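Local structure of cellulose 1,4-beta-cellobiosidase (Clostridium thermocellum, 3ZQX) at residues Arg41-Lys46 / Thr131-Gly136; Lys4-Cys9 / Phe124-Lys129. The protein serves as the family 3b carbohydrate-binding module of cellulosomal cellobiohydrolase 9A, a type of module that typically attaches cellulases to cellulose. The protein carries 1 engineered substitution. All coordinates share one frame; numbering follows the deposited sequence.

Contact 1 (Arg41-Lys46 / Thr131-Gly136); sequences RYYFTK and TLYKNG. With CA (calcium ion), chain B.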
# COMPACT_ATOMS: atom_id res chain seq x y z
N ARG A 41 -4.95 -0.20 -0.23
CA ARG A 41 -4.78 -1.45 0.51
C ARG A 41 -3.75 -2.37 -0.13
O ARG A 41 -3.77 -2.61 -1.34
CB ARG A 41 -6.12 -2.19 0.67
CG ARG A 41 -7.10 -1.41 1.53
CD ARG A 41 -8.44 -2.11 1.68
NE ARG A 41 -9.28 -1.31 2.58
CZ ARG A 41 -10.57 -1.50 2.79
NH1 ARG A 41 -11.22 -2.46 2.15
NH2 ARG A 41 -11.22 -0.72 3.65
N TYR A 42 -2.85 -2.86 0.72
CA TYR A 42 -1.85 -3.87 0.38
C TYR A 42 -2.19 -5.13 1.16
O TYR A 42 -2.21 -5.13 2.39
CB TYR A 42 -0.45 -3.36 0.76
CG TYR A 42 0.66 -4.38 0.55
CD1 TYR A 42 0.96 -5.32 1.52
CD2 TYR A 42 1.41 -4.40 -0.63
CE1 TYR A 42 1.97 -6.26 1.33
CE2 TYR A 42 2.40 -5.33 -0.83
CZ TYR A 42 2.69 -6.26 0.14
OH TYR A 42 3.69 -7.17 -0.10
N TYR A 43 -2.50 -6.20 0.43
CA TYR A 43 -3.05 -7.42 1.01
C TYR A 43 -1.97 -8.41 1.41
O TYR A 43 -1.11 -8.75 0.60
CB TYR A 43 -4.03 -8.07 0.02
CG TYR A 43 -5.18 -7.14 -0.31
CD1 TYR A 43 -6.29 -7.07 0.51
CD2 TYR A 43 -5.11 -6.27 -1.41
CE1 TYR A 43 -7.33 -6.19 0.24
CE2 TYR A 43 -6.14 -5.39 -1.69
CZ TYR A 43 -7.25 -5.36 -0.86
OH TYR A 43 -8.25 -4.46 -1.15
N PHE A 44 -2.01 -8.85 2.66
CA PHE A 44 -1.08 -9.84 3.15
C PHE A 44 -1.72 -10.61 4.28
O PHE A 44 -2.58 -10.08 4.99
CB PHE A 44 0.24 -9.17 3.60
CG PHE A 44 0.15 -8.43 4.92
CD1 PHE A 44 -0.37 -7.15 4.99
CD2 PHE A 44 0.62 -9.03 6.08
CE1 PHE A 44 -0.42 -6.47 6.20
CE2 PHE A 44 0.56 -8.36 7.30
CZ PHE A 44 0.06 -7.07 7.36
N THR A 45 -1.28 -11.85 4.44
CA THR A 45 -1.79 -12.69 5.52
C THR A 45 -0.87 -12.56 6.72
O THR A 45 0.35 -12.67 6.61
CB THR A 45 -1.85 -14.15 5.09
OG1 THR A 45 -0.60 -14.51 4.49
CG2 THR A 45 -2.98 -14.38 4.09
N LYS A 46 -1.47 -12.33 7.89
CA LYS A 46 -0.68 -12.21 9.10
C LYS A 46 -0.46 -13.57 9.75
O LYS A 46 -1.40 -14.32 9.98
CB LYS A 46 -1.26 -11.18 10.08
CG LYS A 46 -2.66 -11.45 10.56
CD LYS A 46 -3.03 -10.42 11.61
CE LYS A 46 -4.43 -10.67 12.12
NZ LYS A 46 -4.89 -9.61 13.06
N THR A 131 -4.93 -2.02 -4.17
CA THR A 131 -6.17 -1.38 -4.57
C THR A 131 -6.27 0.05 -4.07
O THR A 131 -5.62 0.44 -3.08
CB THR A 131 -7.38 -2.14 -4.02
OG1 THR A 131 -7.19 -2.29 -2.61
CG2 THR A 131 -7.54 -3.50 -4.70
N LEU A 132 -7.02 0.85 -4.81
CA LEU A 132 -7.48 2.16 -4.34
C LEU A 132 -8.99 2.21 -4.32
O LEU A 132 -9.65 1.75 -5.26
CB LEU A 132 -6.99 3.29 -5.23
CG LEU A 132 -5.49 3.47 -5.36
CD1 LEU A 132 -5.18 4.56 -6.38
CD2 LEU A 132 -4.86 3.78 -4.01
N TYR A 133 -9.52 2.82 -3.26
CA TYR A 133 -10.94 3.11 -3.11
C TYR A 133 -11.13 4.61 -2.95
O TYR A 133 -10.29 5.30 -2.34
CB TYR A 133 -11.52 2.41 -1.88
CG TYR A 133 -11.51 0.91 -1.98
CD1 TYR A 133 -10.38 0.18 -1.65
CD2 TYR A 133 -12.63 0.22 -2.43
CE1 TYR A 133 -10.37 -1.20 -1.75
CE2 TYR A 133 -12.62 -1.17 -2.53
CZ TYR A 133 -11.48 -1.87 -2.19
OH TYR A 133 -11.44 -3.24 -2.28
N LYS A 134 -12.20 5.11 -3.55
CA LYS A 134 -12.56 6.50 -3.45
C LYS A 134 -14.06 6.60 -3.64
O LYS A 134 -14.63 5.91 -4.49
CB LYS A 134 -11.82 7.26 -4.55
CG LYS A 134 -12.19 8.72 -4.67
CD LYS A 134 -11.23 9.46 -5.59
CE LYS A 134 -11.08 8.78 -6.94
NZ LYS A 134 -12.33 8.78 -7.76
N ASN A 135 -14.72 7.47 -2.89
CA ASN A 135 -16.16 7.63 -2.98
C ASN A 135 -16.90 6.31 -2.83
O ASN A 135 -17.92 6.09 -3.47
CB ASN A 135 -16.55 8.31 -4.30
CG ASN A 135 -17.97 8.87 -4.26
OD1 ASN A 135 -18.40 9.41 -3.24
ND2 ASN A 135 -18.69 8.73 -5.35
N GLY A 136 -16.39 5.44 -1.97
CA GLY A 136 -17.04 4.17 -1.67
C GLY A 136 -16.94 3.15 -2.78
O GLY A 136 -17.64 2.12 -2.76
CA CA B . 1.82 -13.93 5.16
O HOH W 1 -10.41 -4.75 0.46
O HOH W 2 3.20 -11.86 5.57

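Contact 2 (Lys4-Cys9 / Phe124-Lys129); sequences KVQYLC and FQDYGK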
# COMPACT_ATOMS: atom_id res chain seq x y z
N LYS A 4 -4.22 5.62 -9.92
CA LYS A 4 -3.68 4.27 -9.99
C LYS A 4 -2.51 4.13 -9.04
O LYS A 4 -1.98 5.13 -8.55
CB LYS A 4 -3.23 3.93 -11.42
CG LYS A 4 -2.03 4.74 -11.90
CD LYS A 4 -1.62 4.35 -13.31
CE LYS A 4 -0.40 5.14 -13.77
NZ LYS A 4 0.02 4.81 -15.16
N VAL A 5 -2.09 2.89 -8.79
CA VAL A 5 -0.93 2.60 -7.95
C VAL A 5 0.15 1.94 -8.76
O VAL A 5 -0.11 1.01 -9.53
CB VAL A 5 -1.29 1.62 -6.80
CG1 VAL A 5 -0.04 1.24 -6.01
CG2 VAL A 5 -2.34 2.23 -5.90
N GLN A 6 1.38 2.41 -8.54
CA GLN A 6 2.57 1.68 -8.95
C GLN A 6 3.25 1.12 -7.71
O GLN A 6 3.15 1.69 -6.62
CB GLN A 6 3.54 2.60 -9.68
CG GLN A 6 2.91 3.35 -10.81
CD GLN A 6 3.93 4.10 -11.62
OE1 GLN A 6 4.79 4.80 -11.07
NE2 GLN A 6 3.88 3.93 -12.93
N TYR A 7 3.93 -0.00 -7.89
CA TYR A 7 4.57 -0.73 -6.81
C TYR A 7 5.94 -1.20 -7.24
O TYR A 7 6.18 -1.45 -8.42
CB TYR A 7 3.71 -1.95 -6.48
CG TYR A 7 4.33 -3.11 -5.71
CD1 TYR A 7 4.38 -3.12 -4.33
CD2 TYR A 7 4.78 -4.25 -6.38
CE1 TYR A 7 4.89 -4.20 -3.62
CE2 TYR A 7 5.30 -5.34 -5.68
CZ TYR A 7 5.34 -5.32 -4.31
OH TYR A 7 5.84 -6.41 -3.64
N LEU A 8 6.82 -1.32 -6.26
CA LEU A 8 8.02 -2.13 -6.40
C LEU A 8 8.30 -2.80 -5.06
O LEU A 8 7.90 -2.31 -3.99
CB LEU A 8 9.22 -1.32 -6.89
CG LEU A 8 9.78 -0.22 -5.99
CD1 LEU A 8 10.73 -0.78 -4.95
CD2 LEU A 8 10.49 0.84 -6.83
N CYS A 9 8.99 -3.93 -5.13
CA CYS A 9 9.33 -4.74 -3.97
C CYS A 9 10.81 -4.57 -3.64
O CYS A 9 11.65 -4.66 -4.53
CB CYS A 9 9.06 -6.21 -4.28
SG CYS A 9 9.41 -7.33 -2.94
N PHE A 124 9.32 0.52 -10.43
CA PHE A 124 7.90 0.87 -10.38
C PHE A 124 7.17 0.40 -11.63
O PHE A 124 7.61 0.64 -12.75
CB PHE A 124 7.71 2.38 -10.25
CG PHE A 124 7.76 2.88 -8.84
CD1 PHE A 124 6.92 2.38 -7.86
CD2 PHE A 124 8.64 3.90 -8.50
CE1 PHE A 124 6.98 2.87 -6.56
CE2 PHE A 124 8.70 4.40 -7.22
CZ PHE A 124 7.87 3.89 -6.25
N GLN A 125 6.05 -0.27 -11.41
CA GLN A 125 5.12 -0.55 -12.48
C GLN A 125 3.69 -0.45 -11.98
O GLN A 125 3.42 -0.69 -10.80
CB GLN A 125 5.41 -1.89 -13.15
CG GLN A 125 5.00 -3.11 -12.37
CD GLN A 125 5.36 -4.39 -13.09
OE1 GLN A 125 6.51 -4.57 -13.51
NE2 GLN A 125 4.39 -5.28 -13.25
N ASP A 126 2.79 -0.06 -12.87
CA ASP A 126 1.37 -0.07 -12.55
C ASP A 126 1.04 -1.46 -12.04
O ASP A 126 1.43 -2.46 -12.64
CB ASP A 126 0.54 0.22 -13.80
CG ASP A 126 0.72 1.63 -14.33
OD1 ASP A 126 1.44 2.44 -13.71
OD2 ASP A 126 0.13 1.93 -15.39
N TYR A 127 0.35 -1.52 -10.91
CA TYR A 127 0.20 -2.79 -10.22
C TYR A 127 -1.21 -2.98 -9.72
O TYR A 127 -1.66 -2.26 -8.84
CB TYR A 127 1.19 -2.82 -9.06
CG TYR A 127 1.34 -4.15 -8.34
CD1 TYR A 127 1.68 -5.29 -9.03
CD2 TYR A 127 1.17 -4.24 -6.97
CE1 TYR A 127 1.85 -6.50 -8.38
CE2 TYR A 127 1.35 -5.44 -6.29
CZ TYR A 127 1.68 -6.56 -7.01
OH TYR A 127 1.87 -7.77 -6.38
N GLY A 128 -1.88 -4.00 -10.24
CA GLY A 128 -3.28 -4.21 -9.94
C GLY A 128 -3.58 -4.96 -8.66
O GLY A 128 -4.75 -5.12 -8.31
N LYS A 129 -2.55 -5.43 -7.95
CA LYS A 129 -2.80 -6.17 -6.71
C LYS A 129 -2.76 -5.31 -5.45
O LYS A 129 -2.90 -5.83 -4.35
CB LYS A 129 -1.89 -7.39 -6.60
CG LYS A 129 -2.18 -8.44 -7.66
CD LYS A 129 -1.25 -9.63 -7.53
CE LYS A 129 -1.54 -10.67 -8.61
NZ LYS A 129 -0.58 -11.81 -8.54

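Contact 1 (Arg41-Lys46 / Thr131-Gly136)
Y43 and T131 meet through their hydroxyls, Y43 OH lying 2.8 Å from T131 OG1 in a hydrogen bond that either could donate. The threonine oxygen comes to the edge of the phenol ring, near its plane. With chi1 at 53°, OG1 stands between the backbone N and the carbonyl carbon, while the methyl CG2 packs against Y43 CE2; threonine thus offers the tyrosine edge both a polar and an apolar branch. This is the tight end of the contact. Next to this bond the backbones form the antiparallel hydrogen-bonded pair R41-T131, with R41 N to T131 O at 3.0 Å and T131 N to R41 O at 3.1 Å. R41 CB rests 3.5 Å from T131 OG1. The strands are neighbours in the five-stranded antiparallel sheet of the CBM3 beta-sandwich, where 130-134 runs between 38-43 and 137-140; Y42 and L132, on the face away from Y43, turn toward strand 3-9 of the other sheet. Packing is looser where R41 and Y133 cross at about a right angle. The extended arginine passes Y133 CE1 with its CD at 4.0 Å, the guanidinium inclined 48° to the ring: its long aliphatic part lies beside the tyrosine while NE is hydrogen-bonded to Q80 OE1. On this partly exposed side a water lies in the guanidinium plane, accepting from R41 NH1 and joining Y43 OH (2.7 Å) to the more distant Y133 OH. Beyond strand 38-43, T45 binds the calcium ion through O at 2.4 Å and OG1 at 2.6 Å, alongside E47, D110, N113 and D114.

Contact 2 (Lys4-Cys9 / Phe124-Lys129)
Q6 and D126 face each other as an antiparallel non-hydrogen-bonded pair, followed by the hydrogen-bonded pair Y7-Q125, in which Y7 N to Q125 O spans 3.0 Å, while Y127 N reaches V5 O at 2.9 Å. On the buried side Y7 and Y127 lie side by side and point the same way in an offset stack, centroids 4.4 Å apart and planes at 15°. Both have CG anti to the backbone N (chi1 161° and -171°), beside the carbonyl carbon. Tyrosine suits both places, since the flat faces pack while the hydroxyls bond to backbone: Y7 OH to D118 N, Y127 OH to S116 O. The opposite face of Y127 has K129 N over its centre. Toward the more exposed side D126, with two carboxylate oxygens, can receive two donors. The extended K4 makes a salt bridge, its NZ 2.9 Å from D126 OD2 on the syn side, and Q6 NE2 meets OD1 at 3.0 Å nearly head-on, with OD1 close to the amide plane. Q6 OE1 is taken by N24, which fixes which way the amide is turned. Further along, L8 CD2 sits over the centre of the F124 ring at 3.8 Å, a CH-pi contact in which a branch methyl suits the flat face. Such a short strand, 125-126, paired to one flank of strand 3-9 while strand 15-27 holds the other, belongs to the antiparallel sheet of a CBM3 beta-sandwich.

How the contacts relate
The two contacts belong to opposing sheets of one sandwich, with centres 13 Å apart, and touch through the core between them. L132 of contact 1 packs on V5 of contact 2, L132 CG to V5 CG2 at 3.4 Å. The rings of Y42 and Y7 also meet, Y42 CE2 to Y7 CE1 at 3.9 Å. Y43 CD2 lies 3.7 Å from K129 O, at the end of the connection from strand 125-126 to strand 130-134; the second segments of the two contacts are neighbours in sequence. Contact 1 supplies a calcium ligand through T45; in contact 2 the nearest side-chain atom of Y7, its OH, is about 12 Å from the ion.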